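PDB 4YIV: apical membrane antigen AMA1 from Toxoplasma gondii ME49, which plays an essential part in host-cell invasion as a microneme protein of the moving junction, and is crystallised here as an engineered piece lacking the DII loop. Local coordinates for residues N12-Q15 with E19-T22; Q70-R73 with R77-F80; I127-S130 with G134-A137. One frame throughout, in Å; residues are numbered along the deposited sequence.

The three contacts come one after another along the chain, and none touches another. Contact 1 lies near the N-terminus, where helices 13-16 and 18-25 meet, and packs on strands 236-242, 322-326 and 392-397. Contact 2 sits in the loop between strand 65-68 and helix 87-93, on the other side of the chain's centre; its centre is about 48 Å from that of contact 1. Contact 3 joins a loop to helix 132-141, which lies against strand 159-162 of a five-stranded antiparallel sheet; its centre is about 29 Å from that of contact 1 and about 32 Å from that of contact 2. Each is thus a local fold-back shaping a separate region of the AMA1 ectodomain.

Contact 1 of 3, residues N12-Q15 with E19-T22; sequences NPFQ and EMKT
Phe-14, the residue that packs on Met-20, has its backbone N held by the side chain of Asn-12: Asn-12 OD1 accepts from Phe-14 N at 3.0 Å with an N-H...O angle of 147°, the donor sitting above the carbonyl plane. This makes Asn-12 the N-cap of the short helix 13-16, which runs almost directly into helix 18-25, so the contact is the corner between two consecutive helices. The other end of the Asn-12 amide, ND2, bonds to Asp-321 O, tying the cap to the body of the protein.

Across the corner the packing is mainly van der Waals. Met-20 CG lies 3.5 Å from Phe-14 CA and 3.8 Å from Phe-14 CD1, approaching the ring obliquely. Met-20 SD lies 5.3 Å from the centroid of the Phe-14 ring, 48° off the normal, a Met-aromatic contact. The Met-20 chain then bends at chi2 (82°) and again at chi3, which turns Met-20 CE back until it is 3.8 Å from Pro-13 O. Beyond the corner, the Phe-14 side chain also meets Cys-322, Leu-323 and Ser-395, while Met-20 reaches Ile-393, so the pair is wedged against two strands.

On the more exposed side, Lys-21 runs across the Gln-15 side chain at about a right angle. Its aliphatic carbons also pass the Gln-15 backbone carbonyl, with Lys-21 CE 3.6 Å from Gln-15 O.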
# COMPACT_ATOMS: atom_id res chain seq x y z
N ASN A 12 21.27 10.77 -16.83
CA ASN A 12 19.89 10.38 -16.59
C ASN A 12 19.01 11.61 -16.40
O ASN A 12 19.16 12.32 -15.40
CB ASN A 12 19.80 9.49 -15.35
CG ASN A 12 18.38 8.97 -15.09
OD1 ASN A 12 17.44 9.24 -15.85
ND2 ASN A 12 18.24 8.18 -14.04
N PRO A 13 18.10 11.86 -17.34
CA PRO A 13 17.27 13.07 -17.20
C PRO A 13 16.40 13.06 -15.93
O PRO A 13 16.12 14.12 -15.37
CB PRO A 13 16.40 13.06 -18.46
CG PRO A 13 16.43 11.65 -18.95
CD PRO A 13 17.76 11.10 -18.56
N PHE A 14 16.01 11.87 -15.49
CA PHE A 14 15.13 11.73 -14.32
C PHE A 14 15.85 11.91 -13.00
O PHE A 14 15.22 11.93 -11.95
CB PHE A 14 14.43 10.38 -14.36
CG PHE A 14 13.56 10.20 -15.56
CD1 PHE A 14 12.25 10.63 -15.54
CD2 PHE A 14 14.06 9.64 -16.71
CE1 PHE A 14 11.45 10.48 -16.64
CE2 PHE A 14 13.27 9.49 -17.82
CZ PHE A 14 11.96 9.91 -17.79
N GLN A 15 17.16 12.07 -13.07
CA GLN A 15 17.95 12.45 -11.90
C GLN A 15 18.60 13.82 -12.14
O GLN A 15 19.19 14.41 -11.23
CB GLN A 15 19.01 11.40 -11.59
CG GLN A 15 18.44 10.02 -11.33
CD GLN A 15 17.35 10.02 -10.24
OE1 GLN A 15 16.19 9.63 -10.49
NE2 GLN A 15 17.72 10.44 -9.03
N GLU A 19 13.22 18.71 -9.96
CA GLU A 19 11.79 18.49 -10.14
C GLU A 19 11.53 17.04 -10.55
O GLU A 19 10.63 16.36 -10.03
CB GLU A 19 11.22 19.46 -11.19
CG GLU A 19 9.71 19.65 -11.14
CD GLU A 19 9.29 21.13 -11.24
OE1 GLU A 19 9.82 21.96 -10.46
OE2 GLU A 19 8.42 21.47 -12.08
N MET A 20 12.36 16.56 -11.46
CA MET A 20 12.29 15.18 -11.89
C MET A 20 12.68 14.21 -10.77
O MET A 20 11.98 13.23 -10.55
CB MET A 20 13.20 14.97 -13.09
CG MET A 20 12.60 14.09 -14.12
SD MET A 20 11.48 14.94 -15.18
CE MET A 20 12.68 15.49 -16.38
N LYS A 21 13.79 14.48 -10.08
CA LYS A 21 14.26 13.68 -8.95
C LYS A 21 13.21 13.53 -7.87
O LYS A 21 12.94 12.43 -7.37
CB LYS A 21 15.48 14.33 -8.29
CG LYS A 21 16.79 13.64 -8.49
CD LYS A 21 17.90 14.35 -7.70
CE LYS A 21 19.20 13.54 -7.70
NZ LYS A 21 20.41 14.40 -7.77
N THR A 22 12.64 14.67 -7.48
CA THR A 22 11.63 14.70 -6.43
C THR A 22 10.46 13.82 -6.82
O THR A 22 9.95 13.07 -6.00
CB THR A 22 11.14 16.13 -6.18
OG1 THR A 22 12.24 16.94 -5.73
CG2 THR A 22 10.06 16.14 -5.14

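Contact 2 of 3, residues Q70-R73 with R77-F80; sequences QPDR and RNNF
Asn-78 and Gln-70 are joined by three hydrogen bonds that close an irregular loop after strand 65-68. Two use the Asn-78 amide on the Gln-70 backbone. Asn-78 OD1 takes Gln-70 N at 2.8 Å, in the carbonyl plane and on a lone pair, and Asn-78 ND2 gives to Gln-70 O at 3.2 Å. That second bond is fairly straight (160°) and lies in the amide plane of Asn-78, although ND2 stands well above the carbonyl plane of Gln-70. One side-chain amide thus pairs with both N and O of Gln-70, as a backbone would in a strand pair. In the third, Gln-70 OE1 receives Asn-78 N at 3.0 Å, nearly along the C=O axis. The Gln-70 chain, extended beyond CG, runs antiparallel to the Asn-78 side chain, which brings OE1 to the Asn-78 N-H; its NE2 bonds to Gly-99 O and Leu-97 O.

Charge enters at the margin. Asp-72, the centre of an inverse gamma turn, brings OD1 to 3.3 Å from Asn-78 ND2 but is misaligned for a bond; it forms a salt bridge with Lys-187. Arg-77 pairs likewise with Glu-82.

With both amides engaged at each end, their rotation is fixed by directional bonds, and the loop closes here through polar pairing with little apolar packing.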
# COMPACT_ATOMS: atom_id res chain seq x y z
N GLN A 70 -14.01 -17.34 7.63
CA GLN A 70 -14.98 -17.81 8.61
C GLN A 70 -15.99 -18.70 7.89
O GLN A 70 -16.12 -18.61 6.68
CB GLN A 70 -15.71 -16.63 9.27
CG GLN A 70 -14.80 -15.78 10.22
CD GLN A 70 -15.44 -14.46 10.59
OE1 GLN A 70 -16.21 -13.91 9.81
NE2 GLN A 70 -15.14 -13.96 11.78
N PRO A 71 -16.73 -19.52 8.65
CA PRO A 71 -17.85 -20.28 8.09
C PRO A 71 -18.81 -19.36 7.36
O PRO A 71 -19.06 -18.25 7.84
CB PRO A 71 -18.53 -20.89 9.32
CG PRO A 71 -17.44 -20.99 10.33
CD PRO A 71 -16.56 -19.77 10.09
N ASP A 72 -19.38 -19.83 6.24
CA ASP A 72 -20.32 -19.01 5.47
C ASP A 72 -21.74 -19.17 5.96
O ASP A 72 -22.57 -19.79 5.30
CB ASP A 72 -20.27 -19.37 3.99
CG ASP A 72 -18.95 -18.99 3.34
OD1 ASP A 72 -18.38 -17.94 3.71
OD2 ASP A 72 -18.50 -19.75 2.45
N ARG A 73 -22.00 -18.60 7.13
CA ARG A 73 -23.29 -18.73 7.76
C ARG A 73 -23.33 -17.84 9.00
O ARG A 73 -22.28 -17.49 9.54
CB ARG A 73 -23.54 -20.18 8.15
CG ARG A 73 -22.45 -20.69 9.07
CD ARG A 73 -22.81 -21.99 9.69
NE ARG A 73 -21.77 -22.50 10.58
CZ ARG A 73 -21.61 -22.12 11.85
NH1 ARG A 73 -22.39 -21.18 12.39
NH2 ARG A 73 -20.63 -22.67 12.56
N ARG A 77 -19.73 -12.90 9.34
CA ARG A 77 -19.88 -11.91 8.28
C ARG A 77 -18.72 -11.86 7.28
O ARG A 77 -18.86 -11.25 6.23
CB ARG A 77 -20.07 -10.53 8.91
CG ARG A 77 -21.37 -10.41 9.71
CD ARG A 77 -22.52 -9.99 8.81
NE ARG A 77 -23.68 -9.58 9.60
CZ ARG A 77 -23.73 -8.50 10.37
NH1 ARG A 77 -22.67 -7.69 10.47
NH2 ARG A 77 -24.83 -8.22 11.05
N ASN A 78 -17.61 -12.54 7.58
CA ASN A 78 -16.40 -12.50 6.75
C ASN A 78 -16.03 -11.08 6.32
O ASN A 78 -15.75 -10.81 5.15
CB ASN A 78 -16.57 -13.42 5.55
CG ASN A 78 -16.27 -14.86 5.90
OD1 ASN A 78 -15.14 -15.19 6.27
ND2 ASN A 78 -17.29 -15.71 5.87
N ASN A 79 -16.05 -10.19 7.30
CA ASN A 79 -15.68 -8.80 7.10
C ASN A 79 -14.78 -8.26 8.20
O ASN A 79 -15.17 -8.13 9.37
CB ASN A 79 -16.97 -7.98 6.99
CG ASN A 79 -16.74 -6.49 6.79
OD1 ASN A 79 -15.62 -6.00 6.61
ND2 ASN A 79 -17.84 -5.75 6.81
N PHE A 80 -13.56 -7.89 7.83
CA PHE A 80 -12.55 -7.57 8.84
C PHE A 80 -12.81 -6.24 9.48
O PHE A 80 -12.22 -5.93 10.51
CB PHE A 80 -11.15 -7.63 8.22
CG PHE A 80 -10.74 -6.40 7.41
CD1 PHE A 80 -11.42 -6.01 6.25
CD2 PHE A 80 -9.59 -5.71 7.76
CE1 PHE A 80 -10.98 -4.91 5.52
CE2 PHE A 80 -9.15 -4.64 7.04
CZ PHE A 80 -9.84 -4.23 5.91

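Contact 3 of 3, residues I127-S130 with G134-A137; sequences IKAS and GRCA
Gly-134, in the first turn of helix 132-141, meets the methyl of Ala-129: Ala-129 CB lies 3.4 Å from Gly-134 C. With no side chain on the helix at this point, the preceding loop can press right onto the backbone. Gly-134 N bonds to Thr-131 OG1, just beyond the loop segment.

Arg-135 comes next and makes most of the helix's side of the contact, touching Ile-127, Ala-129 and Ser-130. Its aliphatic part crosses Ile-127, Arg-135 CG 3.8 Å from Ile-127 CG2. The chain is extended from CG to NE, which carries the guanidinium past Ala-129; Ala-129 O sits 3.4 Å from Arg-135 NH2, but lying over the face, it is not placed for a hydrogen bond. Around the edge, three waters lie in the guanidinium plane. One water O lies 3.1 Å from Arg-135 NE and also bonds Ile-127 O, a second joins NH2 to the carbonyls of Ile-127 and Ala-129, and a third water O lies 3.0 Å from Arg-135 NH1 and also bonds Ser-130 O. NH1 also forms a salt bridge with Asp-132, which probably adds to what holds the group's plane.

Cys-136 turns away from the loop, with SG anti to the backbone N (chi1 177°), and forms the disulfide with Cys-168; Ala-137 packs on Phe-159 and Val-217. A helix laid on an antiparallel sheet and stapled by a disulfide to one of its strands, here 167-170, is consistent with the PAN fold of AMA1.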
# COMPACT_ATOMS: atom_id res chain seq x y z
N ILE A 127 -5.93 17.94 15.36
CA ILE A 127 -5.57 17.18 14.16
C ILE A 127 -5.07 18.14 13.06
O ILE A 127 -5.82 18.94 12.51
CB ILE A 127 -6.79 16.39 13.66
CG1 ILE A 127 -7.28 15.45 14.76
CG2 ILE A 127 -6.46 15.65 12.37
CD1 ILE A 127 -6.38 14.30 15.03
N LYS A 128 -3.79 18.05 12.74
CA LYS A 128 -3.12 19.06 11.94
C LYS A 128 -3.03 18.67 10.45
O LYS A 128 -2.76 19.50 9.59
CB LYS A 128 -1.72 19.29 12.53
CG LYS A 128 -1.75 19.84 13.99
CD LYS A 128 -2.32 21.26 14.05
CE LYS A 128 -2.69 21.71 15.47
NZ LYS A 128 -1.54 22.08 16.29
N ALA A 129 -3.28 17.40 10.14
CA ALA A 129 -3.15 16.93 8.76
C ALA A 129 -4.03 17.72 7.81
O ALA A 129 -5.13 18.13 8.17
CB ALA A 129 -3.51 15.44 8.66
N SER A 130 -3.55 17.90 6.60
CA SER A 130 -4.25 18.67 5.57
C SER A 130 -5.13 17.87 4.61
O SER A 130 -5.73 18.47 3.71
CB SER A 130 -3.21 19.43 4.76
OG SER A 130 -2.64 18.58 3.79
N GLY A 134 -4.88 11.72 5.57
CA GLY A 134 -3.95 12.09 6.61
C GLY A 134 -4.54 12.28 7.98
O GLY A 134 -3.88 11.97 8.97
N ARG A 135 -5.77 12.79 8.07
CA ARG A 135 -6.44 12.99 9.34
C ARG A 135 -6.72 11.64 9.99
O ARG A 135 -6.61 11.48 11.22
CB ARG A 135 -7.76 13.75 9.16
CG ARG A 135 -7.58 15.23 8.78
CD ARG A 135 -8.91 16.00 8.70
NE ARG A 135 -8.55 17.38 8.35
CZ ARG A 135 -8.52 17.87 7.12
NH1 ARG A 135 -8.93 17.16 6.07
NH2 ARG A 135 -8.09 19.13 6.94
N CYS A 136 -7.03 10.65 9.16
CA CYS A 136 -7.29 9.31 9.70
C CYS A 136 -5.97 8.72 10.24
O CYS A 136 -5.92 8.21 11.37
CB CYS A 136 -7.91 8.43 8.63
SG CYS A 136 -8.22 6.69 9.13
N ALA A 137 -4.94 8.79 9.44
CA ALA A 137 -3.62 8.31 9.86
C ALA A 137 -3.12 9.00 11.14
O ALA A 137 -2.53 8.36 12.02
CB ALA A 137 -2.64 8.51 8.74
O HOH W 1 -8.44 18.49 11.29
O HOH W 2 -6.73 19.77 9.77
O HOH W 3 -8.72 18.15 3.22